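Local atomic coordinates of tryptophan halogenase (Shewanella frigidimarina, PDB entry 2PYX), a protein that probably binds FAD and acts as a flavin-dependent monooxygenase-type enzyme of the tryptophan halogenase family. Residues Y109-D123 and P461-S473. Sequence-based numbering, arbitrary orientation.
Sequences YLHPFSLPHGHQELD and PAASFQYVLYGMS
Gln466 NE2 donates to Asp123 OD2 at 3.2 Å and to Pro448 O, with a weak, longer bond to Asp123 OD1. OD2 accepts on its syn lone pair, and the OD2 atom itself lies in the amide plane. Asp123 OD1 also accepts from Cys125 N, and a water bridges it to Gln466 OE1; the NE2 bonds to Asp123 and Pro448 would restrain an amide flip. Tyr467 is the central side chain. Its OH donates to Ser114 O at 2.8 Å, the donor tilted 29° from the carbonyl plane, and Pro112 CD sits 3.3 Å from the ring centroid, over the ring centre, a CH-pi contact. Beyond it, Pro116 CD rests on Ala463 CB (3.5 Å). The His111 ring, its CG trans to the backbone N (chi1 173°), reaches Ser464, NE2 and OG sharing a 3.0 Å hydrogen bond; ND1 bonds Glu361 OE2. Gly471 C lies 3.7 Å above one face of Tyr109, toward the rim, and Tyr109 CE2 meets Met472 CG at 3.3 Å; the selenium of this selenomethionine adds an oblique Met-aromatic contact. Strand 109-112 and helix 462-471 run antiparallel (177°). His111, held by Ser464, meets Glu361, predicted to bind tryptophan, consistent with second-shell support of a flavin-dependent halogenase substrate site.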
# COMPACT_ATOMS: atom_id res chain seq x y z
N TYR A 109 16.46 -3.50 9.42
CA TYR A 109 16.83 -3.03 8.08
C TYR A 109 15.69 -2.19 7.51
O TYR A 109 14.55 -2.24 7.97
CB TYR A 109 17.18 -4.20 7.17
CG TYR A 109 15.97 -4.91 6.60
CD1 TYR A 109 15.38 -4.48 5.42
CD2 TYR A 109 15.37 -5.98 7.26
CE1 TYR A 109 14.28 -5.13 4.89
CE2 TYR A 109 14.23 -6.62 6.75
CZ TYR A 109 13.68 -6.17 5.56
OH TYR A 109 12.55 -6.81 5.05
N LEU A 110 16.04 -1.39 6.50
CA LEU A 110 15.09 -0.50 5.83
C LEU A 110 14.75 -0.96 4.43
O LEU A 110 15.64 -1.35 3.68
CB LEU A 110 15.64 0.94 5.74
CG LEU A 110 14.63 1.97 5.20
CD1 LEU A 110 13.38 2.17 6.07
CD2 LEU A 110 15.35 3.29 4.93
N HIS A 111 13.46 -0.90 4.10
CA HIS A 111 12.97 -0.98 2.75
C HIS A 111 12.52 0.42 2.40
O HIS A 111 11.41 0.82 2.74
CB HIS A 111 11.85 -2.03 2.59
CG HIS A 111 11.20 -2.02 1.23
ND1 HIS A 111 9.99 -2.63 0.99
CD2 HIS A 111 11.57 -1.43 0.07
CE1 HIS A 111 9.65 -2.44 -0.28
NE2 HIS A 111 10.59 -1.71 -0.85
N PRO A 112 13.42 1.20 1.75
CA PRO A 112 13.10 2.60 1.47
C PRO A 112 12.23 2.74 0.22
O PRO A 112 12.21 1.84 -0.62
CB PRO A 112 14.45 3.22 1.19
CG PRO A 112 15.28 2.17 0.76
CD PRO A 112 14.74 0.84 1.24
N PHE A 113 11.52 3.86 0.09
CA PHE A 113 10.82 4.19 -1.14
C PHE A 113 11.76 4.70 -2.26
O PHE A 113 11.44 4.54 -3.47
CB PHE A 113 9.69 5.21 -0.92
CG PHE A 113 8.46 4.65 -0.25
CD1 PHE A 113 8.04 3.35 -0.52
CD2 PHE A 113 7.68 5.45 0.57
CE1 PHE A 113 6.91 2.85 0.08
CE2 PHE A 113 6.54 4.98 1.16
CZ PHE A 113 6.15 3.65 0.88
N SER A 114 12.90 5.28 -1.91
CA SER A 114 13.85 5.77 -2.91
C SER A 114 14.44 4.60 -3.67
O SER A 114 14.82 3.58 -3.07
CB SER A 114 15.01 6.49 -2.26
OG SER A 114 14.71 7.80 -1.87
N LEU A 115 14.56 4.72 -4.99
CA LEU A 115 15.28 3.71 -5.77
C LEU A 115 16.79 3.85 -5.59
O LEU A 115 17.29 4.95 -5.29
CB LEU A 115 14.94 3.79 -7.26
CG LEU A 115 13.46 3.58 -7.59
CD1 LEU A 115 13.24 3.83 -9.06
CD2 LEU A 115 13.02 2.18 -7.24
N PRO A 116 17.53 2.75 -5.80
CA PRO A 116 18.97 2.79 -5.68
C PRO A 116 19.58 3.88 -6.53
O PRO A 116 19.16 4.09 -7.65
CB PRO A 116 19.37 1.41 -6.19
CG PRO A 116 18.23 0.53 -5.72
CD PRO A 116 17.04 1.37 -6.05
N HIS A 117 20.57 4.55 -5.98
CA HIS A 117 21.20 5.67 -6.69
C HIS A 117 21.77 5.24 -8.02
O HIS A 117 22.35 4.16 -8.14
CB HIS A 117 22.29 6.26 -5.85
CG HIS A 117 22.82 7.54 -6.39
ND1 HIS A 117 22.16 8.74 -6.23
CD2 HIS A 117 23.98 7.83 -7.02
CE1 HIS A 117 22.87 9.70 -6.79
NE2 HIS A 117 23.99 9.18 -7.27
N GLY A 118 21.61 6.09 -9.02
CA GLY A 118 22.10 5.82 -10.38
C GLY A 118 21.40 4.70 -11.12
O GLY A 118 21.96 4.15 -12.06
N HIS A 119 20.17 4.37 -10.72
CA HIS A 119 19.44 3.26 -11.32
C HIS A 119 19.25 3.36 -12.84
O HIS A 119 19.18 2.35 -13.52
CB HIS A 119 18.10 3.05 -10.61
CG HIS A 119 17.19 4.24 -10.64
ND1 HIS A 119 16.27 4.44 -11.65
CD2 HIS A 119 17.05 5.27 -9.79
CE1 HIS A 119 15.61 5.56 -11.41
NE2 HIS A 119 16.07 6.08 -10.29
N GLN A 120 19.19 4.58 -13.38
CA GLN A 120 19.08 4.76 -14.83
C GLN A 120 20.39 4.47 -15.56
O GLN A 120 20.39 4.29 -16.78
CB GLN A 120 18.58 6.18 -15.15
CG GLN A 120 17.13 6.40 -14.78
N GLU A 121 21.50 4.45 -14.83
CA GLU A 121 22.82 4.21 -15.40
C GLU A 121 23.37 2.80 -15.18
O GLU A 121 24.06 2.28 -16.04
CB GLU A 121 23.81 5.17 -14.82
CG GLU A 121 23.45 6.62 -15.03
CD GLU A 121 24.48 7.53 -14.42
OE1 GLU A 121 25.65 7.45 -14.84
OE2 GLU A 121 24.12 8.30 -13.50
N LEU A 122 23.10 2.22 -14.01
CA LEU A 122 23.71 0.97 -13.60
C LEU A 122 22.98 0.44 -12.37
O LEU A 122 22.65 1.22 -11.48
CB LEU A 122 25.19 1.15 -13.24
CG LEU A 122 26.00 -0.10 -12.90
CD1 LEU A 122 26.11 -1.02 -14.13
CD2 LEU A 122 27.35 0.26 -12.38
N ASP A 123 22.69 -0.85 -12.36
CA ASP A 123 22.12 -1.51 -11.18
C ASP A 123 23.27 -1.80 -10.23
O ASP A 123 24.08 -2.72 -10.45
CB ASP A 123 21.38 -2.79 -11.60
CG ASP A 123 20.76 -3.54 -10.44
OD1 ASP A 123 21.08 -3.22 -9.29
OD2 ASP A 123 19.97 -4.46 -10.70
N PRO A 461 9.04 -2.85 -7.97
CA PRO A 461 10.17 -3.07 -8.86
C PRO A 461 11.16 -3.99 -8.24
O PRO A 461 11.06 -4.25 -7.00
CB PRO A 461 10.79 -1.67 -8.98
CG PRO A 461 10.48 -1.03 -7.76
CD PRO A 461 9.16 -1.59 -7.25
N ALA A 462 12.11 -4.44 -9.05
CA ALA A 462 13.17 -5.34 -8.63
C ALA A 462 13.85 -4.76 -7.39
O ALA A 462 14.24 -5.52 -6.54
CB ALA A 462 14.19 -5.57 -9.73
N ALA A 463 14.01 -3.44 -7.31
CA ALA A 463 14.72 -2.86 -6.16
C ALA A 463 14.09 -3.26 -4.85
O ALA A 463 14.78 -3.44 -3.87
CB ALA A 463 14.82 -1.36 -6.25
N SER A 464 12.78 -3.36 -4.81
CA SER A 464 12.10 -3.75 -3.57
C SER A 464 12.53 -5.13 -3.12
O SER A 464 12.76 -5.38 -1.92
CB SER A 464 10.59 -3.70 -3.73
OG SER A 464 10.18 -2.35 -3.72
N PHE A 465 12.67 -6.02 -4.08
CA PHE A 465 13.13 -7.36 -3.80
C PHE A 465 14.56 -7.33 -3.32
O PHE A 465 14.94 -8.05 -2.39
CB PHE A 465 12.94 -8.26 -5.01
CG PHE A 465 11.51 -8.58 -5.29
CD1 PHE A 465 10.72 -7.69 -5.99
CD2 PHE A 465 10.93 -9.74 -4.79
CE1 PHE A 465 9.37 -7.98 -6.23
CE2 PHE A 465 9.60 -10.03 -5.01
CZ PHE A 465 8.82 -9.14 -5.74
N GLN A 466 15.40 -6.51 -3.93
CA GLN A 466 16.78 -6.37 -3.47
C GLN A 466 16.85 -5.85 -2.04
O GLN A 466 17.61 -6.35 -1.21
CB GLN A 466 17.55 -5.41 -4.39
CG GLN A 466 17.64 -5.91 -5.84
CD GLN A 466 18.20 -4.88 -6.80
OE1 GLN A 466 18.27 -3.68 -6.48
NE2 GLN A 466 18.66 -5.35 -7.97
N TYR A 467 16.05 -4.84 -1.74
CA TYR A 467 16.11 -4.23 -0.41
C TYR A 467 15.74 -5.24 0.67
O TYR A 467 16.34 -5.26 1.74
CB TYR A 467 15.19 -3.04 -0.29
CG TYR A 467 15.68 -1.79 -0.92
CD1 TYR A 467 16.92 -1.23 -0.55
CD2 TYR A 467 14.89 -1.09 -1.81
CE1 TYR A 467 17.35 0.01 -1.11
CE2 TYR A 467 15.33 0.17 -2.36
CZ TYR A 467 16.56 0.68 -2.01
OH TYR A 467 16.96 1.91 -2.54
N VAL A 468 14.71 -6.05 0.42
CA VAL A 468 14.30 -7.06 1.39
C VAL A 468 15.31 -8.20 1.43
O VAL A 468 15.78 -8.60 2.51
CB VAL A 468 12.86 -7.55 1.14
CG1 VAL A 468 12.52 -8.76 2.06
CG2 VAL A 468 11.88 -6.42 1.40
N LEU A 469 15.65 -8.77 0.28
CA LEU A 469 16.55 -9.92 0.23
C LEU A 469 17.85 -9.61 0.96
O LEU A 469 18.31 -10.40 1.79
CB LEU A 469 16.81 -10.31 -1.22
CG LEU A 469 17.45 -11.65 -1.51
CD1 LEU A 469 16.54 -12.80 -1.14
CD2 LEU A 469 17.79 -11.79 -2.98
N TYR A 470 18.47 -8.49 0.61
CA TYR A 470 19.77 -8.15 1.17
C TYR A 470 19.67 -7.41 2.49
O TYR A 470 20.61 -7.44 3.30
CB TYR A 470 20.63 -7.42 0.15
CG TYR A 470 20.86 -8.31 -1.06
CD1 TYR A 470 21.43 -9.59 -0.94
CD2 TYR A 470 20.38 -7.94 -2.31
CE1 TYR A 470 21.55 -10.44 -2.01
CE2 TYR A 470 20.53 -8.81 -3.41
CZ TYR A 470 21.10 -10.04 -3.27
OH TYR A 470 21.21 -10.90 -4.34
N GLY A 471 18.54 -6.76 2.76
CA GLY A 471 18.27 -6.29 4.11
C GLY A 471 18.35 -7.42 5.12
O GLY A 471 18.84 -7.22 6.26
N MSE A 472 17.88 -8.58 4.73
CA MSE A 472 17.84 -9.75 5.58
C MSE A 472 19.03 -10.68 5.40
O MSE A 472 19.00 -11.84 5.78
CB MSE A 472 16.50 -10.48 5.39
CG MSE A 472 15.34 -9.59 5.72
SE MSE A 472 13.62 -10.57 5.69
CE MSE A 472 13.96 -11.81 7.26
N SER A 473 20.12 -10.16 4.81
CA SER A 473 21.41 -10.85 4.78
C SER A 473 21.45 -12.13 3.97
O SER A 473 22.28 -13.02 4.20
CB SER A 473 21.91 -11.11 6.19
OG SER A 473 22.04 -9.87 6.86
O HOH W 1 17.58 -3.00 2.57
O HOH W 2 20.06 -1.79 -7.53